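Local coordinates for protein putative acetyltransferase (Nocardia farcinica, PDB 3D9W) that probably transfers acetyl groups from acetyl-coenzyme A to the nitrogen of arylamines, at residues E40-H45 with G87-A92; A117-L122 with V137-G142; D17-L22 with G29-T34; I25-E30 with L35-E40; G159-R164 with Q225-D230. All coordinates share one frame; numbering follows the deposited sequence.

Contact 1 (E40-H45 with G87-A92); sequences ELVYRH and GLFAAA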
# COMPACT_ATOMS: atom_id res chain seq x y z
N GLU A 40 -1.01 -11.06 11.46
CA GLU A 40 -2.22 -11.46 10.75
C GLU A 40 -2.93 -10.26 10.15
O GLU A 40 -3.52 -10.34 9.08
CB GLU A 40 -3.19 -12.21 11.65
CG GLU A 40 -4.20 -13.03 10.86
CD GLU A 40 -5.41 -13.41 11.68
OE1 GLU A 40 -5.22 -13.78 12.87
OE2 GLU A 40 -6.54 -13.35 11.14
N LEU A 41 -2.89 -9.14 10.86
CA LEU A 41 -3.52 -7.93 10.37
C LEU A 41 -2.91 -7.58 9.03
O LEU A 41 -3.62 -7.36 8.05
CB LEU A 41 -3.30 -6.79 11.37
CG LEU A 41 -4.01 -6.94 12.72
CD1 LEU A 41 -3.71 -5.72 13.61
CD2 LEU A 41 -5.51 -7.05 12.50
N VAL A 42 -1.58 -7.56 8.97
CA VAL A 42 -0.86 -7.24 7.75
C VAL A 42 -1.19 -8.19 6.60
O VAL A 42 -1.39 -7.77 5.46
CB VAL A 42 0.64 -7.26 7.98
CG1 VAL A 42 1.38 -6.95 6.69
CG2 VAL A 42 0.99 -6.26 9.06
N TYR A 43 -1.23 -9.48 6.91
CA TYR A 43 -1.51 -10.49 5.92
C TYR A 43 -2.93 -10.37 5.34
O TYR A 43 -3.12 -10.34 4.13
CB TYR A 43 -1.30 -11.86 6.56
CG TYR A 43 -1.53 -13.05 5.66
CD1 TYR A 43 -2.83 -13.45 5.32
CD2 TYR A 43 -0.46 -13.79 5.18
CE1 TYR A 43 -3.05 -14.57 4.54
CE2 TYR A 43 -0.67 -14.92 4.39
CZ TYR A 43 -1.97 -15.31 4.08
OH TYR A 43 -2.19 -16.44 3.33
N ARG A 44 -3.92 -10.30 6.22
CA ARG A 44 -5.32 -10.20 5.80
C ARG A 44 -5.56 -8.99 4.91
O ARG A 44 -6.18 -9.10 3.86
CB ARG A 44 -6.23 -10.10 7.03
CG ARG A 44 -6.18 -11.28 7.97
CD ARG A 44 -6.52 -12.56 7.25
NE ARG A 44 -6.68 -13.68 8.18
CZ ARG A 44 -6.88 -14.93 7.81
NH1 ARG A 44 -6.95 -15.23 6.52
NH2 ARG A 44 -7.01 -15.89 8.72
N HIS A 45 -5.08 -7.83 5.36
CA HIS A 45 -5.24 -6.57 4.64
C HIS A 45 -4.54 -6.58 3.29
O HIS A 45 -5.17 -6.31 2.26
CB HIS A 45 -4.69 -5.41 5.49
CG HIS A 45 -4.99 -4.04 4.94
ND1 HIS A 45 -5.64 -3.08 5.68
CD2 HIS A 45 -4.71 -3.47 3.75
CE1 HIS A 45 -5.75 -1.97 4.96
NE2 HIS A 45 -5.19 -2.19 3.79
N GLY A 87 -3.69 4.74 6.00
CA GLY A 87 -4.55 5.52 6.88
C GLY A 87 -5.58 4.68 7.60
O GLY A 87 -5.88 4.89 8.79
N LEU A 88 -6.13 3.72 6.88
CA LEU A 88 -7.13 2.83 7.45
C LEU A 88 -6.46 1.84 8.38
O LEU A 88 -6.93 1.60 9.50
CB LEU A 88 -7.85 2.08 6.33
CG LEU A 88 -9.06 1.25 6.73
CD1 LEU A 88 -10.10 2.16 7.35
CD2 LEU A 88 -9.62 0.53 5.50
N PHE A 89 -5.34 1.28 7.93
CA PHE A 89 -4.60 0.31 8.73
C PHE A 89 -4.11 0.91 10.04
O PHE A 89 -4.12 0.26 11.08
CB PHE A 89 -3.40 -0.23 7.94
CG PHE A 89 -2.83 -1.50 8.49
CD1 PHE A 89 -3.54 -2.69 8.41
CD2 PHE A 89 -1.59 -1.50 9.12
CE1 PHE A 89 -3.02 -3.87 8.95
CE2 PHE A 89 -1.07 -2.67 9.65
CZ PHE A 89 -1.79 -3.86 9.57
N ALA A 90 -3.69 2.17 10.00
CA ALA A 90 -3.22 2.83 11.21
C ALA A 90 -4.34 2.94 12.26
O ALA A 90 -4.13 2.67 13.44
CB ALA A 90 -2.67 4.22 10.88
N ALA A 91 -5.53 3.34 11.80
CA ALA A 91 -6.69 3.46 12.68
C ALA A 91 -6.94 2.14 13.42
O ALA A 91 -7.11 2.13 14.63
CB ALA A 91 -7.90 3.86 11.88
N ALA A 92 -6.96 1.04 12.68
CA ALA A 92 -7.19 -0.27 13.27
C ALA A 92 -6.10 -0.61 14.28
O ALA A 92 -6.38 -1.02 15.40
CB ALA A 92 -7.24 -1.32 12.19

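Contact 2 (A117-L122 with V137-G142); sequences ATHALL and VGFGRG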
# COMPACT_ATOMS: atom_id res chain seq x y z
N ALA A 117 9.03 11.77 -1.59
CA ALA A 117 8.80 10.93 -0.42
C ALA A 117 7.28 10.97 -0.23
O ALA A 117 6.75 11.80 0.51
CB ALA A 117 9.51 11.50 0.80
N THR A 118 6.59 10.06 -0.91
CA THR A 118 5.14 10.02 -0.86
C THR A 118 4.58 8.62 -0.67
O THR A 118 3.45 8.32 -1.07
CB THR A 118 4.55 10.63 -2.13
OG1 THR A 118 4.88 9.81 -3.26
CG2 THR A 118 5.12 12.02 -2.37
N HIS A 119 5.37 7.75 -0.05
CA HIS A 119 4.93 6.38 0.19
C HIS A 119 4.75 6.07 1.68
O HIS A 119 5.72 5.85 2.40
CB HIS A 119 5.91 5.38 -0.42
CG HIS A 119 5.50 3.97 -0.21
ND1 HIS A 119 4.31 3.46 -0.71
CD2 HIS A 119 6.06 2.98 0.52
CE1 HIS A 119 4.16 2.22 -0.29
NE2 HIS A 119 5.20 1.90 0.46
N ALA A 120 3.49 6.04 2.11
CA ALA A 120 3.15 5.79 3.50
C ALA A 120 3.69 4.48 4.07
O ALA A 120 3.51 3.41 3.49
CB ALA A 120 1.65 5.86 3.67
N LEU A 121 4.35 4.58 5.22
CA LEU A 121 4.90 3.42 5.90
C LEU A 121 4.54 3.53 7.36
O LEU A 121 4.37 4.64 7.88
CB LEU A 121 6.43 3.36 5.75
CG LEU A 121 6.99 2.98 4.37
CD1 LEU A 121 8.52 3.10 4.38
CD2 LEU A 121 6.55 1.56 3.98
N LEU A 122 4.41 2.40 8.03
CA LEU A 122 4.07 2.40 9.44
C LEU A 122 5.10 1.66 10.31
O LEU A 122 5.43 0.50 10.05
CB LEU A 122 2.68 1.78 9.65
CG LEU A 122 1.50 2.45 8.94
CD1 LEU A 122 0.23 1.63 9.12
CD2 LEU A 122 1.32 3.85 9.50
N VAL A 137 1.53 -1.75 4.22
CA VAL A 137 0.27 -2.32 3.78
C VAL A 137 -0.36 -1.63 2.58
O VAL A 137 -1.44 -2.02 2.13
CB VAL A 137 -0.76 -2.32 4.94
CG1 VAL A 137 -0.31 -3.27 6.05
CG2 VAL A 137 -0.93 -0.90 5.50
N GLY A 138 0.30 -0.62 2.04
CA GLY A 138 -0.30 0.08 0.91
C GLY A 138 0.48 0.09 -0.38
O GLY A 138 0.07 0.74 -1.35
N PHE A 139 1.60 -0.64 -0.42
CA PHE A 139 2.42 -0.67 -1.63
C PHE A 139 1.68 -1.36 -2.77
O PHE A 139 1.83 -0.98 -3.93
CB PHE A 139 3.76 -1.38 -1.38
CG PHE A 139 4.75 -1.21 -2.51
CD1 PHE A 139 5.39 0.01 -2.73
CD2 PHE A 139 5.01 -2.26 -3.39
CE1 PHE A 139 6.27 0.19 -3.80
CE2 PHE A 139 5.90 -2.10 -4.47
CZ PHE A 139 6.52 -0.87 -4.67
N GLY A 140 0.89 -2.38 -2.44
CA GLY A 140 0.15 -3.09 -3.47
C GLY A 140 0.75 -4.44 -3.76
O GLY A 140 0.15 -5.25 -4.45
N ARG A 141 1.96 -4.68 -3.25
CA ARG A 141 2.65 -5.94 -3.45
C ARG A 141 3.22 -6.42 -2.11
O ARG A 141 4.37 -6.86 -2.03
CB ARG A 141 3.79 -5.75 -4.45
CG ARG A 141 4.52 -7.03 -4.86
CD ARG A 141 5.55 -6.70 -5.93
NE ARG A 141 6.29 -7.85 -6.44
CZ ARG A 141 7.21 -8.52 -5.75
NH1 ARG A 141 7.50 -8.18 -4.50
NH2 ARG A 141 7.85 -9.52 -6.33
N GLY A 142 2.40 -6.35 -1.07
CA GLY A 142 2.86 -6.77 0.23
C GLY A 142 3.96 -5.84 0.68
O GLY A 142 4.02 -4.70 0.22

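Contact 3 (D17-L22 with G29-T34); sequences DLDAYL and GERAPT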
# COMPACT_ATOMS: atom_id res chain seq x y z
N ASP A 17 -14.85 1.70 12.30
CA ASP A 17 -15.78 0.65 12.67
C ASP A 17 -14.88 -0.58 12.69
O ASP A 17 -14.74 -1.27 11.68
CB ASP A 17 -16.87 0.47 11.62
CG ASP A 17 -17.88 -0.60 12.00
OD1 ASP A 17 -17.48 -1.60 12.65
OD2 ASP A 17 -19.06 -0.44 11.64
N LEU A 18 -14.27 -0.84 13.84
CA LEU A 18 -13.35 -1.95 13.96
C LEU A 18 -13.91 -3.27 13.44
O LEU A 18 -13.22 -4.02 12.73
CB LEU A 18 -12.92 -2.13 15.42
CG LEU A 18 -11.75 -3.10 15.59
CD1 LEU A 18 -10.48 -2.51 14.96
CD2 LEU A 18 -11.53 -3.38 17.05
N ASP A 19 -15.16 -3.55 13.77
CA ASP A 19 -15.76 -4.81 13.35
C ASP A 19 -16.05 -4.91 11.86
O ASP A 19 -15.89 -5.96 11.26
CB ASP A 19 -17.00 -5.05 14.21
CG ASP A 19 -16.67 -4.99 15.69
OD1 ASP A 19 -16.06 -5.96 16.21
OD2 ASP A 19 -17.00 -3.96 16.34
N ALA A 20 -16.47 -3.81 11.25
CA ALA A 20 -16.71 -3.84 9.82
C ALA A 20 -15.37 -4.17 9.16
O ALA A 20 -15.26 -5.08 8.35
CB ALA A 20 -17.22 -2.49 9.34
N TYR A 21 -14.34 -3.41 9.55
CA TYR A 21 -13.00 -3.59 9.01
C TYR A 21 -12.44 -5.00 9.18
O TYR A 21 -12.08 -5.65 8.20
CB TYR A 21 -12.04 -2.58 9.66
CG TYR A 21 -10.61 -2.75 9.22
CD1 TYR A 21 -10.20 -2.37 7.94
CD2 TYR A 21 -9.68 -3.36 10.06
CE1 TYR A 21 -8.88 -2.60 7.51
CE2 TYR A 21 -8.37 -3.60 9.64
CZ TYR A 21 -7.98 -3.22 8.37
OH TYR A 21 -6.69 -3.47 7.97
N LEU A 22 -12.34 -5.46 10.42
CA LEU A 22 -11.79 -6.79 10.69
C LEU A 22 -12.55 -7.88 9.94
O LEU A 22 -11.96 -8.89 9.51
CB LEU A 22 -11.81 -7.08 12.20
CG LEU A 22 -10.93 -6.12 13.01
CD1 LEU A 22 -10.99 -6.49 14.48
CD2 LEU A 22 -9.50 -6.17 12.50
N GLY A 29 -8.09 -13.69 14.72
CA GLY A 29 -7.29 -13.95 15.90
C GLY A 29 -7.67 -13.13 17.12
O GLY A 29 -8.68 -12.42 17.12
N GLU A 30 -6.85 -13.23 18.17
CA GLU A 30 -7.07 -12.51 19.42
C GLU A 30 -6.96 -11.00 19.21
O GLU A 30 -5.99 -10.53 18.61
CB GLU A 30 -6.05 -12.95 20.47
CG GLU A 30 -5.66 -11.84 21.44
CD GLU A 30 -4.92 -12.35 22.65
OE1 GLU A 30 -3.83 -12.95 22.48
OE2 GLU A 30 -5.44 -12.16 23.77
N ARG A 31 -7.93 -10.27 19.74
CA ARG A 31 -7.96 -8.82 19.61
C ARG A 31 -7.09 -8.02 20.56
O ARG A 31 -7.57 -7.12 21.24
CB ARG A 31 -9.39 -8.32 19.72
CG ARG A 31 -10.28 -8.81 18.64
CD ARG A 31 -11.45 -7.87 18.52
NE ARG A 31 -12.35 -8.26 17.44
CZ ARG A 31 -13.41 -7.55 17.09
NH1 ARG A 31 -13.69 -6.42 17.73
NH2 ARG A 31 -14.20 -7.97 16.11
N ALA A 32 -5.80 -8.34 20.59
CA ALA A 32 -4.87 -7.63 21.46
C ALA A 32 -3.65 -7.25 20.62
O ALA A 32 -3.43 -7.81 19.54
CB ALA A 32 -4.45 -8.52 22.62
N PRO A 33 -2.85 -6.29 21.12
CA PRO A 33 -1.63 -5.81 20.46
C PRO A 33 -0.43 -6.74 20.54
O PRO A 33 0.64 -6.35 21.01
CB PRO A 33 -1.37 -4.48 21.16
CG PRO A 33 -1.86 -4.75 22.54
CD PRO A 33 -3.16 -5.46 22.30
N THR A 34 -0.61 -7.98 20.08
CA THR A 34 0.46 -8.97 20.10
C THR A 34 1.06 -9.14 18.70
O THR A 34 0.38 -8.90 17.69
CB THR A 34 -0.07 -10.35 20.59
OG1 THR A 34 -1.06 -10.86 19.68
CG2 THR A 34 -0.70 -10.21 21.99

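Contact 4 (I25-E30 with L35-E40); sequences IGFAGE and LATLRE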
# COMPACT_ATOMS: atom_id res chain seq x y z
N ILE A 25 -11.46 -7.81 6.11
CA ILE A 25 -10.17 -8.39 5.75
C ILE A 25 -10.07 -9.84 6.18
O ILE A 25 -9.15 -10.55 5.79
CB ILE A 25 -8.99 -7.62 6.36
CG1 ILE A 25 -8.95 -7.83 7.88
CG2 ILE A 25 -9.10 -6.14 5.99
CD1 ILE A 25 -7.77 -7.15 8.57
N GLY A 26 -11.03 -10.26 6.99
CA GLY A 26 -11.05 -11.64 7.45
C GLY A 26 -10.21 -11.94 8.67
O GLY A 26 -9.65 -13.02 8.80
N PHE A 27 -10.11 -10.98 9.58
CA PHE A 27 -9.33 -11.22 10.78
C PHE A 27 -10.02 -12.30 11.60
O PHE A 27 -11.24 -12.45 11.54
CB PHE A 27 -9.21 -9.94 11.60
CG PHE A 27 -8.20 -10.04 12.71
CD1 PHE A 27 -6.85 -10.23 12.42
CD2 PHE A 27 -8.61 -10.00 14.03
CE1 PHE A 27 -5.92 -10.38 13.44
CE2 PHE A 27 -7.68 -10.15 15.06
CZ PHE A 27 -6.34 -10.34 14.76
N ALA A 28 -9.27 -13.08 12.36
CA ALA A 28 -9.89 -14.12 13.16
C ALA A 28 -9.13 -14.46 14.43
O ALA A 28 -9.48 -15.40 15.15
CB ALA A 28 -10.08 -15.37 12.30
N GLY A 29 -8.09 -13.69 14.72
CA GLY A 29 -7.29 -13.95 15.90
C GLY A 29 -7.67 -13.13 17.12
O GLY A 29 -8.68 -12.42 17.12
N GLU A 30 -6.85 -13.23 18.17
CA GLU A 30 -7.07 -12.51 19.42
C GLU A 30 -6.96 -11.00 19.21
O GLU A 30 -5.99 -10.53 18.61
CB GLU A 30 -6.05 -12.95 20.47
CG GLU A 30 -5.66 -11.84 21.44
CD GLU A 30 -4.92 -12.35 22.65
OE1 GLU A 30 -3.83 -12.95 22.48
OE2 GLU A 30 -5.44 -12.16 23.77
N LEU A 35 2.33 -9.51 18.64
CA LEU A 35 3.01 -9.70 17.36
C LEU A 35 2.22 -10.70 16.51
O LEU A 35 2.23 -10.60 15.28
CB LEU A 35 4.44 -10.23 17.55
CG LEU A 35 5.24 -10.58 16.28
CD1 LEU A 35 5.38 -9.35 15.39
CD2 LEU A 35 6.60 -11.11 16.65
N ALA A 36 1.55 -11.64 17.17
CA ALA A 36 0.75 -12.64 16.46
C ALA A 36 -0.38 -11.97 15.71
O ALA A 36 -0.68 -12.32 14.56
CB ALA A 36 0.20 -13.66 17.44
N THR A 37 -1.01 -10.99 16.35
CA THR A 37 -2.10 -10.25 15.73
C THR A 37 -1.57 -9.38 14.58
O THR A 37 -2.14 -9.37 13.49
CB THR A 37 -2.79 -9.35 16.78
OG1 THR A 37 -3.68 -10.15 17.56
CG2 THR A 37 -3.56 -8.22 16.10
N LEU A 38 -0.48 -8.66 14.83
CA LEU A 38 0.10 -7.80 13.81
C LEU A 38 0.46 -8.59 12.57
O LEU A 38 0.24 -8.14 11.46
CB LEU A 38 1.35 -7.09 14.33
CG LEU A 38 1.93 -6.01 13.42
CD1 LEU A 38 0.94 -4.88 13.23
CD2 LEU A 38 3.20 -5.49 14.05
N ARG A 39 1.02 -9.78 12.76
CA ARG A 39 1.39 -10.61 11.63
C ARG A 39 0.17 -11.05 10.83
O ARG A 39 0.29 -11.37 9.65
CB ARG A 39 2.18 -11.83 12.09
CG ARG A 39 3.66 -11.56 12.34
CD ARG A 39 4.34 -12.81 12.88
NE ARG A 39 4.09 -14.00 12.04
CZ ARG A 39 4.86 -14.39 11.03
NH1 ARG A 39 5.95 -13.71 10.70
NH2 ARG A 39 4.53 -15.48 10.34
N GLU A 40 -1.01 -11.06 11.46
CA GLU A 40 -2.22 -11.46 10.75
C GLU A 40 -2.93 -10.26 10.15
O GLU A 40 -3.52 -10.34 9.08
CB GLU A 40 -3.19 -12.21 11.65
CG GLU A 40 -4.20 -13.03 10.86
CD GLU A 40 -5.41 -13.41 11.68
OE1 GLU A 40 -5.22 -13.78 12.87
OE2 GLU A 40 -6.54 -13.35 11.14

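Contact 5 (G159-R164 with Q225-D230); sequences GDWRFR and QRFHSD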
# COMPACT_ATOMS: atom_id res chain seq x y z
N GLY A 159 6.51 -14.64 3.91
CA GLY A 159 5.64 -15.47 3.12
C GLY A 159 6.64 -16.14 2.18
O GLY A 159 7.69 -16.60 2.63
N ASP A 160 6.34 -16.18 0.88
CA ASP A 160 7.26 -16.79 -0.08
C ASP A 160 7.96 -15.75 -0.93
O ASP A 160 8.60 -16.10 -1.93
CB ASP A 160 6.53 -17.74 -1.01
CG ASP A 160 6.12 -19.01 -0.32
OD1 ASP A 160 6.94 -19.54 0.45
OD2 ASP A 160 4.99 -19.46 -0.56
N TRP A 161 7.85 -14.49 -0.53
CA TRP A 161 8.48 -13.41 -1.25
C TRP A 161 9.80 -13.09 -0.58
O TRP A 161 9.87 -13.02 0.64
CB TRP A 161 7.54 -12.20 -1.27
CG TRP A 161 6.17 -12.58 -1.75
CD1 TRP A 161 5.18 -13.21 -1.03
CD2 TRP A 161 5.67 -12.45 -3.09
NE1 TRP A 161 4.11 -13.48 -1.85
CE2 TRP A 161 4.38 -13.03 -3.11
CE3 TRP A 161 6.18 -11.90 -4.27
CZ2 TRP A 161 3.60 -13.08 -4.27
CZ3 TRP A 161 5.41 -11.95 -5.42
CH2 TRP A 161 4.13 -12.54 -5.41
N ARG A 162 10.85 -12.92 -1.38
CA ARG A 162 12.19 -12.66 -0.87
C ARG A 162 12.55 -11.18 -0.78
O ARG A 162 12.30 -10.42 -1.72
CB ARG A 162 13.20 -13.40 -1.74
CG ARG A 162 12.87 -14.88 -1.93
CD ARG A 162 13.28 -15.38 -3.32
NE ARG A 162 14.71 -15.23 -3.58
CZ ARG A 162 15.29 -15.42 -4.76
NH1 ARG A 162 14.54 -15.77 -5.80
NH2 ARG A 162 16.60 -15.27 -4.91
N PHE A 163 13.16 -10.79 0.34
CA PHE A 163 13.56 -9.41 0.60
C PHE A 163 14.94 -9.29 1.25
O PHE A 163 15.60 -10.28 1.56
CB PHE A 163 12.56 -8.72 1.53
CG PHE A 163 11.16 -8.67 1.00
CD1 PHE A 163 10.76 -7.67 0.13
CD2 PHE A 163 10.23 -9.64 1.37
CE1 PHE A 163 9.46 -7.62 -0.36
CE2 PHE A 163 8.93 -9.60 0.89
CZ PHE A 163 8.54 -8.59 0.03
N ARG A 164 15.34 -8.03 1.46
CA ARG A 164 16.60 -7.63 2.08
C ARG A 164 16.41 -6.23 2.63
O ARG A 164 16.07 -5.31 1.88
CB ARG A 164 17.74 -7.58 1.05
CG ARG A 164 18.32 -8.90 0.62
CD ARG A 164 19.32 -8.69 -0.52
NE ARG A 164 19.78 -9.96 -1.07
CZ ARG A 164 20.50 -10.10 -2.19
NH1 ARG A 164 20.84 -9.02 -2.90
NH2 ARG A 164 20.88 -11.31 -2.60
N GLN A 225 -3.33 -3.08 -8.63
CA GLN A 225 -2.60 -4.22 -8.15
C GLN A 225 -3.56 -4.99 -7.26
O GLN A 225 -4.46 -4.42 -6.67
CB GLN A 225 -1.38 -3.81 -7.34
CG GLN A 225 -0.40 -2.95 -8.07
CD GLN A 225 0.79 -2.63 -7.20
OE1 GLN A 225 1.64 -3.48 -6.95
NE2 GLN A 225 0.85 -1.39 -6.73
N ARG A 226 -3.37 -6.30 -7.21
CA ARG A 226 -4.18 -7.16 -6.36
C ARG A 226 -3.13 -8.11 -5.83
O ARG A 226 -2.36 -8.68 -6.60
CB ARG A 226 -5.23 -7.92 -7.17
CG ARG A 226 -6.18 -8.73 -6.31
CD ARG A 226 -6.96 -7.82 -5.38
NE ARG A 226 -7.98 -8.57 -4.65
CZ ARG A 226 -7.79 -9.19 -3.49
NH1 ARG A 226 -6.60 -9.16 -2.91
NH2 ARG A 226 -8.78 -9.87 -2.94
N PHE A 227 -3.06 -8.26 -4.52
CA PHE A 227 -2.03 -9.12 -3.96
C PHE A 227 -2.53 -10.36 -3.24
O PHE A 227 -3.39 -10.30 -2.36
CB PHE A 227 -1.14 -8.31 -3.03
CG PHE A 227 0.08 -9.04 -2.58
CD1 PHE A 227 0.99 -9.51 -3.51
CD2 PHE A 227 0.30 -9.28 -1.23
CE1 PHE A 227 2.11 -10.22 -3.10
CE2 PHE A 227 1.42 -9.98 -0.81
CZ PHE A 227 2.32 -10.46 -1.75
N HIS A 228 -1.99 -11.50 -3.64
CA HIS A 228 -2.34 -12.78 -3.05
C HIS A 228 -1.08 -13.38 -2.40
O HIS A 228 0.03 -12.92 -2.67
CB HIS A 228 -2.91 -13.72 -4.12
CG HIS A 228 -4.19 -13.22 -4.73
ND1 HIS A 228 -5.35 -13.06 -4.00
CD2 HIS A 228 -4.49 -12.85 -6.00
CE1 HIS A 228 -6.31 -12.61 -4.79
NE2 HIS A 228 -5.81 -12.47 -6.01
N SER A 229 -1.26 -14.38 -1.55
CA SER A 229 -0.11 -14.97 -0.87
C SER A 229 0.82 -15.66 -1.86
O SER A 229 2.02 -15.70 -1.65
CB SER A 229 -0.56 -15.97 0.19
OG SER A 229 -0.75 -17.25 -0.38
N ASP A 230 0.25 -16.17 -2.94
CA ASP A 230 1.04 -16.88 -3.94
C ASP A 230 1.21 -16.19 -5.29
O ASP A 230 1.92 -16.69 -6.15
CB ASP A 230 0.44 -18.27 -4.16
CG ASP A 230 -0.95 -18.21 -4.78
OD1 ASP A 230 -1.60 -17.14 -4.69
OD2 ASP A 230 -1.40 -19.23 -5.34
O HOH W 1 3.86 -15.95 0.51

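Contact 1 (E40-H45 with G87-A92)
Phe89 reaches across from helix 82-95 and packs its ring against helix 35-48, between His45, Leu41 and Val42. Its chi1 of -163° sets CG anti to the backbone N, and the ring extends toward the other helix. Phe89 CB lies 4.2 Å from His45 CE1. Further out, Phe89 CD1 comes to 3.5 Å from His45 ND1. The two rings form an offset edge-to-face pair, the edge of Phe89 toward the face of His45, with planes at 89°. Phe89 CE1 has Leu41 O at the ring edge, 3.7 Å away. The tip, Phe89 CZ, touches Leu41 CB at 3.8 Å and Val42 CG2 at 3.7 Å. The imidazole partner is itself held: His45 NE2 bonds to Asn85 OD1 and ND1 to Tyr21 OH, which limits its rotation. The two helix segments run roughly antiparallel (148°) with the Phe89-His45 ring pair between them, part of the buried core of the N-terminal helical region of the arylamine N-acetyltransferase fold.

Contact 2 (A117-L122 with V137-G142)
His119 and Phe139 both carry CG anti to the backbone N, with chi1 at 180° and -169°, and these settings bring the two rings together. His119 lies on strand 117-125, Phe139 in the loop after strand 132-135. The setting is consistent with the Cys-His-Asp catalytic triad of the arylamine N-acetyltransferase family. His119 NE2 is hydrogen-bonded to Asp136 OD1, and the His119 side chain touches Cys82 of helix 82-95. The strand bears a classic beta bulge just here, Thr118 and His119 both facing Gly105.

The ring pair is an offset edge-to-face arrangement. The edge of Phe139 is turned toward the face of His119, the planes stand at 90°, and the centroids are 5.3 Å apart. Phe139 CD1 is the leading atom, 3.5 Å from His119 CE1 and 3.7 Å from His119 NE2. The loop backbone also borders the imidazole: Phe139 N lies in the imidazole plane at its edge, and Gly138 C is 4.3 Å from His119 CE1. Tyr191 meets the His119 ring as well. Further along the loop, Arg141 CB lies in the plane of the Phe139 ring, at its edge. Closer to the imidazole, Phe139 CA sits 3.6 Å from His119 CE1.

Contact 3 (D17-L22 with G29-T34)
Arg31 reaches back from the loop after helix 18-25 to Asp19 in the first turn of that helix, closing a salt bridge at the surface. The loop leading to helix 35-48 is thus tied to the N-capped start of helix 18-25. Asp17 is the N-cap: its OD1 accepts from Ala20 N at 2.8 Å, from above the carboxylate plane. Arg31 NH2 donates to Asp19 OD1 at 2.7 Å and Arg31 NH1 to the same oxygen at 2.9 Å. One carboxylate oxygen takes both bonds of an end-on grip. NH2 approaches nearly along the C-O axis of Asp19, while NH1 comes from the syn side, well out of the carboxylate plane. The oxygen lies in the guanidinium plane, and the carboxylate plane is turned 32° from it. The Arg31 chain is extended from CG to NE, which carries the group out to the helix. Two leucine methyl groups also touch the guanidinium, both from the same side of its plane. Leu18 CD2 is 3.8 Å from Arg31 NH1. Leu22 CD1 lies over the face, 3.7 Å from Arg31 NE.

Contact 4 (I25-E30 with L35-E40)
Glu40 OE2 accepts from Ala28 N at 3.0 Å, with an N-H...O angle of 138°. The amide meets the oxygen on its syn side, slightly out of the carboxylate plane. Arg44 NE, one helical turn on, forms a salt bridge to the same oxygen from the anti side. Two donors therefore hold OE2, and the arginine would probably help keep the carboxylate ionised. Glu40 has CG anti to the backbone N (chi1 -160°) and is extended beyond it, which brings the carboxylate to the loop.

Phe27 meets that side chain obliquely, its ring plane 22° from the carboxylate plane. Phe27 CE1 is 3.5 Å from Glu40 CD, and Phe27 CD1 is 3.4 Å from Glu40 OE2. Gly29 N sits over one face of the same ring, offset toward the rim, 3.6 Å above its plane. At the far end of the ring, Phe27 CZ touches Thr37 CG2 at 3.7 Å. Thr37 OG1 is hydrogen-bonded to Ala32 O, which ties the later part of the loop to the same helix. Gly26, with positive phi, is the C-prime residue of a Schellman motif that ends helix 18-25. The whole is a helix-loop-helix connection, joining helix 18-25 to helix 35-48.

Contact 5 (G159-R164 with Q225-D230)
Trp161 lays its indole against Phe227 and points its N-H at the backbone of Ser229. Trp161 NE1 donates to Ser229 O at 3.1 Å, with an N-H...O angle of 148°. The donor stands above the carbonyl plane, not on a lone pair, and the oxygen is tilted out of the indole plane. Phe227 CE1 lies over one face of the indole, offset toward the rim, 3.4 Å from Trp161 CZ2. Phe227 CZ is 3.5 Å from Trp161 NE1. The rings meet obliquely, with planes at 56°. Phe227 CG is anti to the backbone N (chi1 -171°), which brings the tip of its ring to the indole.

The contact joins two antiparallel sheets. Trp161 begins strand 161-169 of the large sheet, and Phe227 ends strand 223-227, at the border of the four-stranded sheet. Ser229 O is also met by a water at 2.8 Å, which donates to it. A link from that water on to Asp160 N is doubtful.

In the next shell, Arg141, Pro245 and His232 touch the indole. Gln225 OE1 is bonded to His232 NE2. Arg226 NE makes a salt bridge with Asp268 OD2, and Arg226 NH1 bonds to Thr47 O. His228 CE1 lies over the centre of the Arg226 guanidinium, 3.9 Å above its plane.

How the contacts relate
Contacts 1, 3 and 4 cluster in the N-terminal helices. Contacts 3 and 4 lie 7 Å apart between centres and share Gly29 and Glu30. Contacts 4 and 1 share Glu40 and use helix 35-48. Contact 3 packs on contact 1, Tyr21 CE2 lying 3.6 Å from Ala92 CB. Contact 1 then packs on contact 2, Phe89 CB lying 3.5 Å from Val137 CG2. Contact 2 holds the histidine of the probable catalytic triad. It also meets contact 5, where Phe139 O and Gln225 NE2 are 3.0 Å apart. Contact 3 is remote from contact 5, about 12 Å between nearest atoms.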